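Local coordinates for protein BZZ1 (Saccharomyces cerevisiae, PDB 2A28), which takes part in endocytosis and vacuolar trafficking and, with type I myosins, restores polarity of the actin cytoskeleton after salt stress, here represented by its second SH3 domain, at residues E10-G13 against D14-S18; R29-D32 against G33-W36. One frame throughout, in Å; residues are numbered along the deposited sequence.

How the contacts relate
Contacts 1 and 2 are both surface contacts, each closing a continuous loop of the SH3 domain: residues 10-18, in the RT loop between strands 2-4 and 24-27, and residues 29-36, in the n-Src loop between strands 24-27 and 36-41. Their centres lie 15 Å apart, yet they touch where Glu16 OE2 packs 3.6 Å from CH2 of Trp36. In contact 1 side-chain oxygens of Glu16 and Ser18 each take a backbone N-H across the loop, and the side chain of Ala11 lies between. Contact 2 relies more on charged side chains: two aspartates collect turn N-H groups and an arginine binds carbonyl oxygens, with one long salt bridge. Both loops lean on Leu47 of strand 44-49.

Contact 1 (E10-G13 against D14-S18); sequences EAQG and DDEIS
Ser18 OG receives the N-H of Ala11 at 2.9 Å in an almost straight bond (177° at the hydrogen). The first torsion swings OG to the side of its own backbone N, opposite the carbonyl carbon. Two residues nearer the turn, Glu16 repeats the scheme with a longer arm: CG is likewise opposite the carbonyl carbon, and the extended chain carries OE1 to 2.9 Å from Gln12 N. This donor comes from above the carboxylate, 47° out of its plane. Two bonds grip OE1, from Gln12 N and with Tyr9 OH. Gln12 runs alongside Glu16, pointing the same way, with the amide and carboxylate planes 77° apart, and its NE2 reaches Tyr9 OH too. Between these grips the methyl of Ala11 rests 3.8 Å from Glu16 CB. The tip is a type I beta turn, Gly13 to Glu16, closed by Glu16 N to Gly13 O at 3.1 Å; a water donates to both Gly13 O and Glu16 O. This acidic RT-loop tip probably helps edge the peptide-binding surface, as in other SH3 domains. Asp15 and Ile17 bond through their backbones to Leu47, which ties this side of the loop to strand 44-49.

Contact 2 (R29-D32 against G33-W36); sequences RGDD and GSGW
Asp31 OD1 gathers two backbone N-H groups of the turn, from Gly33 at 2.8 Å and from Gly35 at 3.0 Å. They come from opposite faces of the carboxylate plane, Gly35 on the syn lone pair and Gly33 on the anti side; chi1 of -162° sets the carboxylate opposite its own backbone N. Its other oxygen, OD2, bonds to Thr50 OG1, so both oxygens are engaged. Asp32 OD2 meets Ser34 N at 3.2 Å and lies 3.0 Å from Ser34 OG. That hydroxyl accepts from Trp36 N, an ST turn. Arg29 folds back, bent at chi2 (-84°) and chi3 (-66°), and NH1 donates both to Gly30 O and to Trp36 O, the latter at 2.9 Å, each acceptor close to the guanidinium plane. A water joins Ser34 OG to Arg29 NH2, weakly at the latter. Of charges alone there is one long salt bridge: Asp32 OD1 stands over a guanidinium face, 3.6 Å from Arg29 NH1. Trp36 matches the conserved tryptophan of the SH3 proline-rich-ligand surface, which the turn probably helps position. This n-Src loop connects strands 24-27 and 36-41; Arg29 pairs through its backbone with Tyr38, and Trp36 leans on Leu47 and Pro49 of strand 44-49.

Contact 1 (E10-G13 against D14-S18)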
ATOM      1  N   GLU A  10       1.090   8.763   4.550  1.00  7.83           N
ATOM      2  CA  GLU A  10       0.838   9.896   3.654  1.00  8.50           C
ATOM      3  C   GLU A  10       1.826   9.830   2.481  1.00  7.47           C
ATOM      4  O   GLU A  10       3.053   9.872   2.641  1.00  8.86           O
ATOM      5  CB  GLU A  10       0.978  11.207   4.368  1.00  9.19           C
ATOM      6  CG  GLU A  10       0.717  12.532   3.720  1.00 20.78           C
ATOM      7  CD  GLU A  10       1.173  13.748   4.535  1.00 31.91           C
ATOM      8  OE1 GLU A  10       1.257  13.638   5.788  1.00 49.73           O
ATOM      9  OE2 GLU A  10       1.473  14.837   3.973  1.00 34.58           O
ATOM     10  N   ALA A  11       1.280   9.714   1.276  1.00  8.05           N
ATOM     11  CA  ALA A  11       2.149   9.623   0.079  1.00  7.66           C
ATOM     12  C   ALA A  11       3.080  10.828   0.041  1.00  9.13           C
ATOM     13  O   ALA A  11       2.738  11.975   0.345  1.00  9.46           O
ATOM     14  CB  ALA A  11       1.260   9.635  -1.155  1.00  9.21           C
ATOM     15  N   GLN A  12       4.270  10.562  -0.450  1.00  9.04           N
ATOM     16  CA  GLN A  12       5.305  11.544  -0.663  1.00  9.80           C
ATOM     17  C   GLN A  12       5.808  11.549  -2.101  1.00 14.49           C
ATOM     18  O   GLN A  12       7.007  11.750  -2.242  1.00 23.11           O
ATOM     19  CB  GLN A  12       6.480  11.290   0.284  1.00 10.80           C
ATOM     20  CG  GLN A  12       6.112  11.294   1.756  1.00 11.02           C
ATOM     21  CD  GLN A  12       7.306  11.292   2.700  1.00 13.40           C
ATOM     22  OE1 GLN A  12       7.922  12.314   2.989  1.00 21.53           O
ATOM     23  NE2 GLN A  12       7.576  10.146   3.265  1.00 14.78           N
ATOM     24  N   GLY A  13       4.933  11.366  -3.041  1.00 15.64           N
ATOM     25  CA  GLY A  13       5.497  11.325  -4.392  1.00 14.82           C
ATOM     26  C   GLY A  13       4.360  10.814  -5.247  1.00 10.73           C
ATOM     27  O   GLY A  13       3.447  10.166  -4.755  1.00 10.02           O
ATOM     28  N   ASP A  14       4.522  11.113  -6.547  1.00 11.95           N
ATOM     29  CA  ASP A  14       3.429  10.812  -7.455  1.00 12.82           C
ATOM     30  C   ASP A  14       3.195   9.307  -7.626  1.00 10.96           C
ATOM     31  O   ASP A  14       2.136   8.961  -8.102  1.00 12.42           O
ATOM     32  CB  ASP A  14       3.674  11.441  -8.811  1.00 18.95           C
ATOM     33  CG  ASP A  14       3.555  12.951  -8.848  1.00 23.25           C
ATOM     34  OD1 ASP A  14       2.707  13.437  -8.073  1.00 23.72           O
ATOM     35  OD2 ASP A  14       4.280  13.630  -9.618  1.00 29.60           O
ATOM     36  N   ASP A  15       4.199   8.497  -7.282  1.00  9.17           N
ATOM     37  CA  ASP A  15       4.110   7.046  -7.381  1.00  8.81           C
ATOM     38  C   ASP A  15       3.641   6.353  -6.103  1.00  7.16           C
ATOM     39  O   ASP A  15       3.452   5.132  -6.098  1.00  7.37           O
ATOM     40  CB  ASP A  15       5.453   6.453  -7.815  1.00  7.62           C
ATOM     41  CG  ASP A  15       6.603   6.794  -6.938  1.00  7.82           C
ATOM     42  OD1 ASP A  15       6.485   7.799  -6.167  1.00  9.46           O
ATOM     43  OD2 ASP A  15       7.620   6.065  -7.026  1.00  9.73           O
ATOM     44  N   GLU A  16       3.408   7.132  -5.079  1.00  7.02           N
ATOM     45  CA  GLU A  16       2.965   6.565  -3.799  1.00  8.30           C
ATOM     46  C   GLU A  16       1.501   6.843  -3.611  1.00  7.44           C
ATOM     47  O   GLU A  16       0.912   7.764  -4.193  1.00  8.41           O
ATOM     48  CB  GLU A  16       3.763   7.178  -2.632  1.00  8.07           C
ATOM     49  CG  GLU A  16       5.246   6.816  -2.713  1.00  8.55           C
ATOM     50  CD  GLU A  16       6.075   7.401  -1.587  1.00  8.28           C
ATOM     51  OE1 GLU A  16       5.456   7.968  -0.658  1.00  9.17           O
ATOM     52  OE2 GLU A  16       7.336   7.304  -1.642  1.00 11.91           O
ATOM     53  N   ILE A  17       0.860   5.989  -2.771  1.00  7.39           N
ATOM     54  CA  ILE A  17      -0.525   6.243  -2.375  1.00  8.70           C
ATOM     55  C   ILE A  17      -0.604   6.353  -0.855  1.00  7.45           C
ATOM     56  O   ILE A  17       0.096   5.704  -0.103  1.00  8.65           O
ATOM     57  CB  ILE A  17      -1.526   5.201  -2.892  1.00 10.50           C
ATOM     58  CG1 ILE A  17      -1.163   3.778  -2.475  1.00 10.07           C
ATOM     59  CG2 ILE A  17      -1.772   5.318  -4.409  1.00 13.81           C
ATOM     60  CD1 ILE A  17      -2.276   2.800  -2.667  1.00 10.80           C
ATOM     61  N   SER A  18      -1.488   7.230  -0.437  1.00  7.58           N
ATOM     62  CA  SER A  18      -1.843   7.312   1.000  1.00  6.66           C
ATOM     63  C   SER A  18      -2.750   6.153   1.380  1.00  6.64           C
ATOM     64  O   SER A  18      -3.664   5.818   0.687  1.00  6.94           O
ATOM     65  CB  SER A  18      -2.497   8.657   1.316  1.00  6.93           C
ATOM     66  OG  SER A  18      -1.566   9.725   1.048  1.00  8.59           O
TER
HETATM   67  O   HOH W   1       0.626  10.617  -4.612  1.00 19.21           O

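Contact 2 (R29-D32 against G33-W36)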
ATOM      1  N   ARG A  29       2.032  -5.954  -7.198  1.00  6.30           N
ATOM      2  CA  ARG A  29       3.448  -6.359  -7.189  1.00  6.96           C
ATOM      3  C   ARG A  29       3.865  -6.365  -5.731  1.00  6.64           C
ATOM      4  O   ARG A  29       3.804  -5.343  -5.061  1.00  6.89           O
ATOM      5  CB  ARG A  29       4.315  -5.471  -8.107  1.00  6.69           C
ATOM      6  CG  ARG A  29       5.729  -5.921  -8.431  1.00  8.24           C
ATOM      7  CD  ARG A  29       6.776  -5.564  -7.398  1.00  8.37           C
ATOM      8  NE  ARG A  29       6.979  -4.137  -7.305  1.00  9.42           N
ATOM      9  CZ  ARG A  29       7.208  -3.434  -6.200  1.00  8.11           C
ATOM     10  NH1 ARG A  29       7.252  -3.976  -4.977  1.00 11.34           N
ATOM     11  NH2 ARG A  29       7.361  -2.163  -6.281  1.00  9.15           N
ATOM     12  N   GLY A  30       4.198  -7.539  -5.222  1.00  6.40           N
ATOM     13  CA  GLY A  30       4.497  -7.686  -3.814  1.00  7.28           C
ATOM     14  C   GLY A  30       5.834  -7.091  -3.516  1.00  6.49           C
ATOM     15  O   GLY A  30       6.685  -6.771  -4.347  1.00  7.00           O
ATOM     16  N   ASP A  31       6.106  -7.017  -2.212  1.00  7.13           N
ATOM     17  CA  ASP A  31       7.394  -6.488  -1.782  1.00  8.44           C
ATOM     18  C   ASP A  31       8.544  -7.306  -2.313  1.00  9.51           C
ATOM     19  O   ASP A  31       8.565  -8.481  -2.086  1.00 11.32           O
ATOM     20  CB  ASP A  31       7.413  -6.446  -0.244  1.00  9.63           C
ATOM     21  CG  ASP A  31       8.465  -5.545   0.314  1.00 10.19           C
ATOM     22  OD1 ASP A  31       9.581  -5.357  -0.215  1.00 10.67           O
ATOM     23  OD2 ASP A  31       8.207  -4.831   1.283  1.00  9.32           O
ATOM     24  N   ASP A  32       9.472  -6.609  -2.971  1.00 10.57           N
ATOM     25  CA  ASP A  32      10.612  -7.311  -3.515  1.00 12.92           C
ATOM     26  C   ASP A  32      11.854  -7.124  -2.700  1.00 14.31           C
ATOM     27  O   ASP A  32      12.975  -7.343  -3.191  1.00 21.27           O
ATOM     28  CB  ASP A  32      10.900  -6.798  -4.943  1.00 21.92           C
ATOM     29  CG  ASP A  32      10.846  -5.269  -5.011  1.00 26.02           C
ATOM     30  OD1 ASP A  32      10.618  -4.685  -6.099  1.00 41.39           O
ATOM     31  OD2 ASP A  32      11.065  -4.638  -3.938  1.00 33.93           O
ATOM     32  N   GLY A  33      11.707  -6.700  -1.450  1.00 10.92           N
ATOM     33  CA  GLY A  33      12.783  -6.395  -0.521  1.00 11.64           C
ATOM     34  C   GLY A  33      12.984  -4.904  -0.282  1.00  8.97           C
ATOM     35  O   GLY A  33      13.736  -4.579   0.651  1.00 12.55           O
ATOM     36  N   SER A  34      12.353  -4.082  -1.105  1.00  8.73           N
ATOM     37  CA  SER A  34      12.473  -2.648  -0.971  1.00  9.39           C
ATOM     38  C   SER A  34      11.692  -2.045   0.172  1.00  8.55           C
ATOM     39  O   SER A  34      12.002  -0.900   0.555  1.00  9.48           O
ATOM     40  CB  SER A  34      11.993  -1.936  -2.254  1.00 10.86           C
ATOM     41  OG  SER A  34      10.583  -2.110  -2.369  1.00 11.99           O
ATOM     42  N   GLY A  35      10.726  -2.779   0.696  1.00  7.60           N
ATOM     43  CA  GLY A  35       9.861  -2.230   1.736  1.00  8.96           C
ATOM     44  C   GLY A  35       8.557  -1.689   1.190  1.00  6.77           C
ATOM     45  O   GLY A  35       7.726  -1.221   1.980  1.00  6.81           O
ATOM     46  N   TRP A  36       8.366  -1.679  -0.143  1.00  6.18           N
ATOM     47  CA  TRP A  36       7.178  -1.125  -0.800  1.00  6.34           C
ATOM     48  C   TRP A  36       6.453  -2.224  -1.524  1.00  6.59           C
ATOM     49  O   TRP A  36       7.050  -3.023  -2.251  1.00  7.74           O
ATOM     50  CB  TRP A  36       7.615  -0.017  -1.771  1.00  7.89           C
ATOM     51  CG  TRP A  36       8.263   1.100  -1.020  1.00  7.48           C
ATOM     52  CD1 TRP A  36       9.598   1.157  -0.746  1.00  7.92           C
ATOM     53  CD2 TRP A  36       7.675   2.277  -0.468  1.00  8.73           C
ATOM     54  NE1 TRP A  36       9.889   2.289  -0.039  1.00  8.82           N
ATOM     55  CE2 TRP A  36       8.724   3.007   0.146  1.00  9.03           C
ATOM     56  CE3 TRP A  36       6.367   2.769  -0.446  1.00  9.02           C
ATOM     57  CZ2 TRP A  36       8.478   4.200   0.778  1.00  8.79           C
ATOM     58  CZ3 TRP A  36       6.128   3.963   0.184  1.00 10.15           C
ATOM     59  CH2 TRP A  36       7.177   4.637   0.778  1.00  9.37           C
TER
HETATM   60  O   HOH W   2       9.503  -0.871  -4.651  1.00 15.89           O